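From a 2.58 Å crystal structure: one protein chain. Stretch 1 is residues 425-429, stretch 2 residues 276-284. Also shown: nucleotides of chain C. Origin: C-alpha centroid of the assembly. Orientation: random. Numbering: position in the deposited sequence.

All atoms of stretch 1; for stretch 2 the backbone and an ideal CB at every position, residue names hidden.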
# COMPACT_ATOMS: atom_id res chain seq x y z
N GLN A 425 16.76 -4.74 -11.59
CA GLN A 425 16.02 -5.44 -12.64
C GLN A 425 14.69 -5.94 -12.10
O GLN A 425 14.64 -6.57 -11.04
CB GLN A 425 16.84 -6.60 -13.20
CG GLN A 425 16.13 -7.33 -14.34
CD GLN A 425 16.81 -8.62 -14.75
OE1 GLN A 425 17.52 -9.24 -13.96
NE2 GLN A 425 16.58 -9.05 -15.98
N TRP A 426 13.62 -5.66 -12.84
CA TRP A 426 12.30 -6.23 -12.60
C TRP A 426 11.98 -7.18 -13.75
O TRP A 426 12.17 -6.82 -14.92
CB TRP A 426 11.23 -5.15 -12.49
CG TRP A 426 11.35 -4.27 -11.26
CD1 TRP A 426 10.64 -4.39 -10.10
CD2 TRP A 426 12.22 -3.15 -11.09
NE1 TRP A 426 11.02 -3.41 -9.22
CE2 TRP A 426 11.99 -2.64 -9.80
CE3 TRP A 426 13.18 -2.54 -11.90
CZ2 TRP A 426 12.68 -1.54 -9.30
CZ3 TRP A 426 13.87 -1.44 -11.40
CH2 TRP A 426 13.61 -0.96 -10.11
N THR A 427 11.50 -8.37 -13.42
CA THR A 427 11.28 -9.41 -14.42
C THR A 427 9.87 -9.96 -14.29
O THR A 427 9.37 -10.16 -13.18
CB THR A 427 12.29 -10.56 -14.26
OG1 THR A 427 12.15 -11.14 -12.96
CG2 THR A 427 13.71 -10.07 -14.46
N THR A 428 9.22 -10.13 -15.43
CA THR A 428 8.11 -11.06 -15.55
C THR A 428 8.68 -12.42 -15.96
O THR A 428 9.44 -12.51 -16.93
CB THR A 428 7.09 -10.55 -16.58
OG1 THR A 428 6.42 -9.40 -16.05
CG2 THR A 428 6.08 -11.62 -16.91
N GLU A 429 8.32 -13.47 -15.23
CA GLU A 429 8.96 -14.76 -15.43
C GLU A 429 7.92 -15.85 -15.57
O GLU A 429 6.72 -15.63 -15.40
CB GLU A 429 9.92 -15.10 -14.28
CG GLU A 429 11.20 -14.27 -14.25
CD GLU A 429 12.14 -14.67 -13.13
OE1 GLU A 429 12.92 -13.81 -12.66
OE2 GLU A 429 12.10 -15.85 -12.72
N UNK A 276 2.21 -4.25 -23.03
CA UNK A 276 1.16 -4.18 -22.03
C UNK A 276 1.64 -4.68 -20.67
O UNK A 276 1.12 -4.25 -19.64
CB UNK A 276 -0.05 -4.99 -22.49
N UNK A 277 2.62 -5.59 -20.65
CA UNK A 277 3.22 -6.01 -19.39
C UNK A 277 4.07 -4.88 -18.81
O UNK A 277 4.00 -4.58 -17.62
CB UNK A 277 4.07 -7.27 -19.59
N UNK A 278 4.91 -4.26 -19.65
CA UNK A 278 5.80 -3.22 -19.15
C UNK A 278 5.03 -2.03 -18.60
O UNK A 278 5.46 -1.41 -17.62
CB UNK A 278 6.75 -2.76 -20.26
N UNK A 279 3.87 -1.71 -19.19
CA UNK A 279 3.10 -0.55 -18.77
C UNK A 279 2.79 -0.59 -17.28
O UNK A 279 2.73 0.45 -16.63
CB UNK A 279 1.80 -0.46 -19.57
N UNK A 280 2.64 -1.79 -16.71
CA UNK A 280 2.24 -1.92 -15.32
C UNK A 280 3.41 -2.15 -14.37
O UNK A 280 3.18 -2.36 -13.18
CB UNK A 280 1.24 -3.07 -15.18
N UNK A 281 4.64 -2.06 -14.86
CA UNK A 281 5.80 -2.11 -13.97
C UNK A 281 5.87 -0.83 -13.15
O UNK A 281 5.73 0.27 -13.68
CB UNK A 281 7.09 -2.31 -14.76
N UNK A 282 6.12 -0.98 -11.84
CA UNK A 282 6.25 0.19 -10.97
C UNK A 282 7.47 1.02 -11.35
O UNK A 282 7.41 2.26 -11.35
CB UNK A 282 6.34 -0.24 -9.50
N UNK A 283 8.58 0.36 -11.67
CA UNK A 283 9.76 1.07 -12.13
C UNK A 283 9.42 1.85 -13.39
O UNK A 283 8.84 1.28 -14.33
CB UNK A 283 10.92 0.10 -12.39
N UNK A 284 9.75 3.13 -13.47
CA UNK A 284 9.29 3.95 -14.60
C UNK A 284 10.14 3.76 -15.84
O UNK A 284 11.36 3.55 -15.77
CB UNK A 284 9.29 5.43 -14.21
P DT C 5 0.97 -6.80 -7.37
OP1 DT C 5 1.78 -7.53 -6.36
OP2 DT C 5 1.41 -5.47 -7.84
O5' DT C 5 0.77 -7.80 -8.60
C5' DT C 5 0.53 -9.19 -8.34
C4' DT C 5 1.39 -10.06 -9.25
O4' DT C 5 0.87 -9.99 -10.60
C3' DT C 5 2.86 -9.67 -9.33
O3' DT C 5 3.68 -10.84 -9.39
C2' DT C 5 2.94 -8.85 -10.62
C1' DT C 5 1.85 -9.47 -11.48
N1 DT C 5 1.17 -8.49 -12.37
C2 DT C 5 1.13 -8.73 -13.73
O2 DT C 5 1.63 -9.70 -14.25
N3 DT C 5 0.47 -7.77 -14.45
C4 DT C 5 -0.14 -6.62 -13.97
O4 DT C 5 -0.70 -5.82 -14.70
C5 DT C 5 -0.06 -6.44 -12.54
C7 DT C 5 -0.68 -5.23 -11.90
C6 DT C 5 0.58 -7.38 -11.82

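Stretch 1 is a strand that turns the side chains of W426 and T428 toward stretch 2, while T427 points away. Stretch 2 starts as helix and continues as a loop.

Position 276 is helical and has nothing of stretch 1 near its CB, so many residues would do; it is Q276.

Position 277 is also helical, with CA-to-CB toward the strand. Its ideal CB lies 4.8 Å from T428 OG1. That gap suits a short or medium side chain, either apolar, such as valine or isoleucine, or a small polar one that could meet the hydroxyl. The residue is V277, with chi1 in the t well. Its CG1 packs 3.4 Å from T428 OG1, a contact without a hydrogen bond.

Position 278 is helical, points sideways and has nothing of stretch 1 near its CB; many residues would do. L278 stays out of contact, although its end comes nearer.

Position 279 is out of reach of the strand, and a polar residue would be acceptable. It is T279.

Position 280 (phi/psi -98/7) has its CB far from stretch 1 but near the nucleotide DT5. The CB lies 3.4 Å from DT5 O4, so a short side chain with a donor suits, asparagine above all, or perhaps serine. It is N280. Its ND2 gives a weak hydrogen bond to DT5 O4 at 2.6 Å; the N-H...O angle is only 123°.

Position 281 has an extended backbone (-71/135) and a CB toward the strand, yet nothing of stretch 1 is within 5.5 Å of that CB. A large side chain is needed to span the space: phenylalanine, tyrosine, leucine or methionine. The residue is F281, chi1 m. Its CE2 reaches W426 O at 3.6 Å and W426 CB at 3.9 Å. Its CZ lies 3.4 Å from T428 OG1, which sits at the ring edge.

Position 282 points sideways, and stretch 1 offers it no close surface. Many residues fit. L282 makes no contact.

Position 283 also has an extended backbone (-59/130). Its CB points toward W426, and the ideal CB is already 3.5 Å from CZ3. A small residue, alanine above all, suits this tight spot. A283 places CB over a face of the indole, 3.5 Å from the centroid of the six-membered ring and 11° off its normal. This is a CH-pi contact.

Position 284, at -81/147, is out of reach. Its phi admits proline, among others. It is P284.

Stretch 2, residues 276-284: QVLTNFLAP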
# COMPACT_ATOMS: atom_id res chain seq x y z
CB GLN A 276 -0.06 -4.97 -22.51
CG GLN A 276 -0.69 -4.38 -23.77
CD GLN A 276 -1.75 -5.29 -24.37
OE1 GLN A 276 -1.75 -6.50 -24.14
NE2 GLN A 276 -2.65 -4.71 -25.16
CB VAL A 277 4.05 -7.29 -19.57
CG1 VAL A 277 5.01 -7.46 -18.41
CG2 VAL A 277 3.14 -8.47 -19.66
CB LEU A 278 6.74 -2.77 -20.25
CG LEU A 278 7.87 -3.74 -20.56
CD1 LEU A 278 8.54 -3.36 -21.87
CD2 LEU A 278 8.86 -3.74 -19.42
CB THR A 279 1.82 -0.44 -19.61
OG1 THR A 279 2.17 -0.10 -20.96
CG2 THR A 279 0.89 0.63 -19.07
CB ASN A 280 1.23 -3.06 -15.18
CG ASN A 280 -0.11 -2.72 -15.77
OD1 ASN A 280 -0.51 -1.55 -15.80
ND2 ASN A 280 -0.82 -3.73 -16.26
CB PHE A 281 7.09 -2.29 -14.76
CG PHE A 281 7.40 -3.71 -15.13
CD1 PHE A 281 6.39 -4.66 -15.22
CD2 PHE A 281 8.71 -4.10 -15.39
CE1 PHE A 281 6.68 -5.96 -15.57
CE2 PHE A 281 9.00 -5.41 -15.73
CZ PHE A 281 7.98 -6.34 -15.82
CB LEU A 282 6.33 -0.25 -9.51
CG LEU A 282 6.50 0.86 -8.47
CD1 LEU A 282 5.36 1.87 -8.55
CD2 LEU A 282 6.60 0.28 -7.06
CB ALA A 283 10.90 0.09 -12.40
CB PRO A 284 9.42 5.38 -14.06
CG PRO A 284 10.55 5.30 -13.10
CD PRO A 284 10.42 3.95 -12.44
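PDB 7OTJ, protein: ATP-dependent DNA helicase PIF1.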